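Local coordinates for Esterase/lipase (Uncultured bacterium, PDB 3K6K), which probably hydrolyses carboxylic esters as a bacterial homologue of hormone-sensitive lipase, built on the alpha/beta hydrolase fold, at residues 19-24 against 288-293; 274-277 against 282-285. All coordinates share one frame; numbering follows the deposited sequence.

Contact 1: 19-24 against 288-293; sequences RDFLQL and KFVNAA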
loop_
_atom_site.group_PDB
_atom_site.type_symbol
_atom_site.label_atom_id
_atom_site.label_comp_id
_atom_site.label_asym_id
_atom_site.label_seq_id
_atom_site.Cartn_x
_atom_site.Cartn_y
_atom_site.Cartn_z
ATOM N N ARG A 19 -9.598 -19.510 6.049
ATOM C CA ARG A 19 -8.609 -20.363 6.718
ATOM C C ARG A 19 -8.785 -21.835 6.282
ATOM O O ARG A 19 -7.832 -22.619 6.319
ATOM C CB ARG A 19 -8.641 -20.188 8.237
ATOM C CG ARG A 19 -7.956 -18.883 8.737
ATOM C CD ARG A 19 -8.036 -18.848 10.273
ATOM N NE ARG A 19 -7.287 -19.984 10.848
ATOM C CZ ARG A 19 -7.293 -20.395 12.123
ATOM N NH1 ARG A 19 -8.006 -19.778 13.067
ATOM N NH2 ARG A 19 -6.551 -21.449 12.453
ATOM N N ASP A 20 -9.994 -22.155 5.822
ATOM C CA ASP A 20 -10.332 -23.513 5.415
ATOM C C ASP A 20 -9.759 -23.742 4.037
ATOM O O ASP A 20 -9.265 -24.819 3.771
ATOM C CB ASP A 20 -11.861 -23.807 5.508
ATOM C CG ASP A 20 -12.353 -23.787 6.970
ATOM O OD1 ASP A 20 -11.460 -23.920 7.869
ATOM O OD2 ASP A 20 -13.581 -23.602 7.258
ATOM N N PHE A 21 -9.789 -22.703 3.198
ATOM C CA PHE A 21 -9.266 -22.810 1.857
ATOM C C PHE A 21 -7.752 -22.964 1.957
ATOM O O PHE A 21 -7.174 -23.730 1.210
ATOM C CB PHE A 21 -9.632 -21.580 1.003
ATOM C CG PHE A 21 -9.134 -21.660 -0.457
ATOM C CD1 PHE A 21 -8.373 -20.625 -1.010
ATOM C CD2 PHE A 21 -9.451 -22.753 -1.263
ATOM C CE1 PHE A 21 -7.934 -20.681 -2.330
ATOM C CE2 PHE A 21 -9.008 -22.833 -2.594
ATOM C CZ PHE A 21 -8.237 -21.777 -3.122
ATOM N N LEU A 22 -7.132 -22.248 2.892
ATOM C CA LEU A 22 -5.689 -22.393 3.145
ATOM C C LEU A 22 -5.299 -23.829 3.481
ATOM O O LEU A 22 -4.238 -24.301 3.048
ATOM C CB LEU A 22 -5.188 -21.458 4.262
ATOM C CG LEU A 22 -5.325 -19.986 3.841
ATOM C CD1 LEU A 22 -5.021 -19.029 4.976
ATOM C CD2 LEU A 22 -4.465 -19.685 2.568
ATOM N N GLN A 23 -6.148 -24.495 4.274
ATOM C CA GLN A 23 -5.910 -25.888 4.660
ATOM C C GLN A 23 -6.063 -26.803 3.424
ATOM O O GLN A 23 -5.346 -27.774 3.272
ATOM C CB GLN A 23 -6.810 -26.321 5.837
ATOM C CG GLN A 23 -6.474 -27.729 6.390
ATOM C CD GLN A 23 -5.760 -27.718 7.767
ATOM O OE1 GLN A 23 -6.025 -28.605 8.619
ATOM N NE2 GLN A 23 -4.857 -26.742 7.983
ATOM N N LEU A 24 -6.959 -26.470 2.531
ATOM C CA LEU A 24 -7.090 -27.239 1.358
ATOM C C LEU A 24 -5.837 -27.052 0.514
ATOM O O LEU A 24 -5.322 -28.031 0.066
ATOM C CB LEU A 24 -8.383 -26.972 0.634
ATOM C CG LEU A 24 -8.456 -27.333 -0.826
ATOM C CD1 LEU A 24 -8.181 -28.739 -1.085
ATOM C CD2 LEU A 24 -9.733 -26.934 -1.468
ATOM N N LYS A 288 -14.094 -18.715 -7.160
ATOM C CA LYS A 288 -14.966 -19.847 -6.934
ATOM C C LYS A 288 -15.071 -20.262 -5.450
ATOM O O LYS A 288 -16.173 -20.619 -5.012
ATOM C CB LYS A 288 -14.529 -21.001 -7.823
ATOM C CG LYS A 288 -15.156 -22.339 -7.502
ATOM C CD LYS A 288 -14.740 -23.359 -8.580
ATOM C CE LYS A 288 -15.717 -24.529 -8.740
ATOM N NZ LYS A 288 -15.050 -25.681 -9.450
ATOM N N PHE A 289 -13.943 -20.167 -4.721
ATOM C CA PHE A 289 -13.744 -20.613 -3.317
ATOM C C PHE A 289 -13.713 -19.510 -2.276
ATOM O O PHE A 289 -14.373 -19.632 -1.244
ATOM C CB PHE A 289 -12.467 -21.461 -3.191
ATOM C CG PHE A 289 -12.456 -22.631 -4.149
ATOM C CD1 PHE A 289 -11.618 -22.624 -5.260
ATOM C CD2 PHE A 289 -13.405 -23.659 -4.017
ATOM C CE1 PHE A 289 -11.637 -23.690 -6.169
ATOM C CE2 PHE A 289 -13.465 -24.716 -4.966
ATOM C CZ PHE A 289 -12.561 -24.743 -6.016
ATOM N N VAL A 290 -12.945 -18.442 -2.486
ATOM C CA VAL A 290 -12.946 -17.413 -1.459
ATOM C C VAL A 290 -13.540 -16.095 -1.975
ATOM O O VAL A 290 -13.347 -15.710 -3.123
ATOM C CB VAL A 290 -11.567 -17.235 -0.812
ATOM C CG1 VAL A 290 -11.231 -18.430 0.018
ATOM C CG2 VAL A 290 -10.475 -17.010 -1.894
ATOM N N ASN A 291 -14.262 -15.418 -1.112
ATOM C CA ASN A 291 -14.978 -14.182 -1.450
ATOM C C ASN A 291 -14.049 -13.001 -1.777
ATOM O O ASN A 291 -14.327 -12.256 -2.730
ATOM C CB ASN A 291 -15.927 -13.811 -0.321
ATOM C CG ASN A 291 -16.831 -12.632 -0.689
ATOM O OD1 ASN A 291 -16.825 -11.611 0.047
ATOM N ND2 ASN A 291 -17.603 -12.738 -1.849
ATOM N N ALA A 292 -12.935 -12.884 -1.053
ATOM C CA ALA A 292 -11.952 -11.784 -1.296
ATOM C C ALA A 292 -11.382 -11.653 -2.715
ATOM O O ALA A 292 -10.907 -10.582 -3.141
ATOM C CB ALA A 292 -10.780 -11.850 -0.249
ATOM N N ALA A 293 -11.402 -12.749 -3.453
ATOM C CA ALA A 293 -11.002 -12.720 -4.851
ATOM C C ALA A 293 -11.970 -11.944 -5.713
ATOM O O ALA A 293 -11.537 -11.169 -6.552
ATOM C CB ALA A 293 -10.763 -14.144 -5.403
#
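Phe-21, whose ring meets Phe-289, is carried on a helical turn in which the shortest polar bond runs from Leu-24 N to Asp-20 O, at 3.1 Å. Across to 288-293 the meeting is between apolar carbons. The CB of Phe-21 points toward 288-293, and with CG anti to the backbone N (chi1 -178°) the ring reaches two neighbours in sequence, Phe-289 and Val-290, both on the same side of its plane. The CD2-CE2 side of the ring takes the first: Phe-289 CB lies over one face, 4.0 Å from the ring centroid, as a CH-pi contact. Beyond CB, Phe-289 CD1 comes to 3.7 Å from Phe-21 CE2. The two ring planes are nearly parallel, 18° apart, but slid so far along each other that they scarcely overlap. On the CB-CD1 side Val-290 closes in, its CG1 at 3.7 Å from Phe-21 CB and equally near Phe-21 CD1; a beta-branched residue suits this place because a methyl so close to the backbone fills it without a long side chain. Members of the hormone-sensitive lipase family carry N-terminal helices in a cap over the alpha/beta hydrolase core, and helix 18-30 is probably one of these, here resting on the turn that leads into helix 291-305. A backbone hydrogen bond between Phe-289 and Met-16 ties the chain just ahead of helix 18-30 to that turn. Tyr-286 meets the Phe-21 ring as well, and Met-279 touches Val-290. The aliphatic CG of Lys-288 lies 3.7 Å above the plane of the Phe-289 ring, over its centre.

Contact 2: 274-277 against 282-285; sequences KIWP and VFQM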
loop_
_atom_site.group_PDB
_atom_site.type_symbol
_atom_site.label_atom_id
_atom_site.label_comp_id
_atom_site.label_asym_id
_atom_site.label_seq_id
_atom_site.Cartn_x
_atom_site.Cartn_y
_atom_site.Cartn_z
ATOM N N LYS A 274 -2.619 -2.848 -1.578
ATOM C CA LYS A 274 -3.477 -3.466 -0.610
ATOM C C LYS A 274 -3.003 -4.902 -0.303
ATOM O O LYS A 274 -2.682 -5.682 -1.188
ATOM C CB LYS A 274 -4.927 -3.456 -1.107
ATOM C CG LYS A 274 -5.965 -3.802 -0.049
ATOM C CD LYS A 274 -7.348 -3.554 -0.650
ATOM C CE LYS A 274 -8.515 -3.846 0.304
ATOM N NZ LYS A 274 -9.699 -3.263 -0.414
ATOM N N ILE A 275 -3.003 -5.246 0.979
ATOM C CA ILE A 275 -2.639 -6.572 1.399
ATOM C C ILE A 275 -3.845 -7.262 1.985
ATOM O O ILE A 275 -4.475 -6.701 2.902
ATOM C CB ILE A 275 -1.575 -6.499 2.460
ATOM C CG1 ILE A 275 -0.311 -5.823 1.885
ATOM C CG2 ILE A 275 -1.269 -7.899 2.924
ATOM C CD1 ILE A 275 0.718 -5.542 2.975
ATOM N N TRP A 276 -4.119 -8.483 1.535
ATOM C CA TRP A 276 -5.371 -9.144 1.856
ATOM C C TRP A 276 -5.249 -10.280 2.868
ATOM O O TRP A 276 -4.656 -11.309 2.578
ATOM C CB TRP A 276 -6.112 -9.637 0.598
ATOM C CG TRP A 276 -6.453 -8.541 -0.401
ATOM C CD1 TRP A 276 -5.575 -7.880 -1.215
ATOM C CD2 TRP A 276 -7.784 -8.054 -0.769
ATOM N NE1 TRP A 276 -6.263 -6.960 -2.008
ATOM C CE2 TRP A 276 -7.607 -7.071 -1.774
ATOM C CE3 TRP A 276 -9.089 -8.348 -0.333
ATOM C CZ2 TRP A 276 -8.657 -6.382 -2.321
ATOM C CZ3 TRP A 276 -10.125 -7.665 -0.885
ATOM C CH2 TRP A 276 -9.910 -6.686 -1.886
ATOM N N PRO A 277 -5.888 -10.102 4.046
ATOM C CA PRO A 277 -5.872 -11.052 5.168
ATOM C C PRO A 277 -6.214 -12.506 4.743
ATOM O O PRO A 277 -7.213 -12.758 4.041
ATOM C CB PRO A 277 -6.959 -10.509 6.130
ATOM C CG PRO A 277 -7.344 -9.158 5.635
ATOM C CD PRO A 277 -6.695 -8.899 4.310
ATOM N N VAL A 282 -1.587 -14.988 -5.509
ATOM C CA VAL A 282 -2.524 -14.707 -6.597
ATOM C C VAL A 282 -3.959 -15.228 -6.302
ATOM O O VAL A 282 -4.572 -15.938 -7.085
ATOM C CB VAL A 282 -2.021 -15.170 -8.013
ATOM C CG1 VAL A 282 -2.895 -14.508 -9.073
ATOM C CG2 VAL A 282 -0.499 -14.792 -8.298
ATOM N N PHE A 283 -4.514 -14.803 -5.186
ATOM C CA PHE A 283 -5.792 -15.324 -4.736
ATOM C C PHE A 283 -6.940 -15.029 -5.664
ATOM O O PHE A 283 -7.990 -15.701 -5.542
ATOM C CB PHE A 283 -6.115 -14.808 -3.328
ATOM C CG PHE A 283 -6.406 -13.306 -3.249
ATOM C CD1 PHE A 283 -7.715 -12.843 -3.290
ATOM C CD2 PHE A 283 -5.385 -12.394 -3.068
ATOM C CE1 PHE A 283 -7.980 -11.489 -3.203
ATOM C CE2 PHE A 283 -5.630 -11.056 -2.945
ATOM C CZ PHE A 283 -6.926 -10.588 -3.047
ATOM N N GLN A 284 -6.752 -14.051 -6.569
ATOM C CA GLN A 284 -7.779 -13.644 -7.489
ATOM C C GLN A 284 -8.147 -14.810 -8.440
ATOM O O GLN A 284 -9.114 -14.688 -9.196
ATOM C CB GLN A 284 -7.395 -12.337 -8.292
ATOM C CG GLN A 284 -7.020 -11.061 -7.464
ATOM C CD GLN A 284 -5.598 -11.153 -6.794
ATOM O OE1 GLN A 284 -4.907 -12.200 -6.879
ATOM N NE2 GLN A 284 -5.181 -10.071 -6.144
ATOM N N MET A 285 -7.340 -15.880 -8.451
ATOM C CA MET A 285 -7.697 -17.104 -9.160
ATOM C C MET A 285 -8.888 -17.889 -8.551
ATOM O O MET A 285 -9.518 -18.740 -9.243
ATOM C CB MET A 285 -6.494 -18.066 -9.318
ATOM C CG MET A 285 -5.242 -17.412 -9.812
ATOM S SD MET A 285 -4.931 -17.253 -11.583
ATOM C CE MET A 285 -4.294 -18.870 -12.008
#
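Trp-276 meets Phe-283 from the root of its side chain onward: CB already lies 3.8 Å from Phe-283 CE2. The next atom out, Trp-276 CG, makes the closest approach, 3.4 Å to Phe-283 CZ. From there the five-membered ring spreads over the same corner, with Trp-276 CD1 at 3.6 Å from Phe-283 CE2 and CD2 at 3.5 Å from Phe-283 CZ. NE1 lies in the plane of the Phe-283 ring, at its edge. Phe-283 sets its CZ corner over one face of the indole, toward the rim, with the planes obliquely inclined at 51°. The outer atoms of the six-membered ring, beyond CE2 and CE3, draw away, and CZ3 packs against Ala-292 O. In alpha/beta hydrolases the loop after the last strand bears the catalytic histidine; here the loop after strand 271-276 holds His-281, which with Ser-157 and Glu-251 probably forms the triad. Phe-283 follows in a 3-10 turn closed by Met-285 N to Val-282 O; with CG between the backbone N and the carbonyl carbon (chi1 68°), its ring is turned to Trp-276. An alanine in place of Trp-276 would remove the indole and is likely to leave a gap beside Phe-283, its ring then able to shift. Over the opposite indole face, toward its rim, lies Lys-274 CE, 3.7 Å above the plane, while its NZ forms a salt bridge with Glu-299. A broad, flat indole suits this buried place, offering one face to Phe-283 and the other to aliphatic lysine carbon. Gln-284 folds its CD over the centre of the Phe-283 ring.

Overall arrangement
The centres of the two contacts lie about 10 Å apart, on the same side of the chain's centre. Contact 2 is nested within the long loop that contact 1 closes: the chain runs from helix 18-30 through the whole sheet to strand 271-276, the edge strand of the sheet within this chain, then past 282-285 into 288-293 and helix 291-305. That last helix joins them, since Ala-292 O packs on Phe-283 CE1 and Ala-293 CB on Gln-284 CA. Contact 1 sets the probable cap helix against the same C-terminal region whose preceding loop carries the presumed catalytic histidine. Beyond strand 271-276 the sheet continues antiparallel into the second subunit.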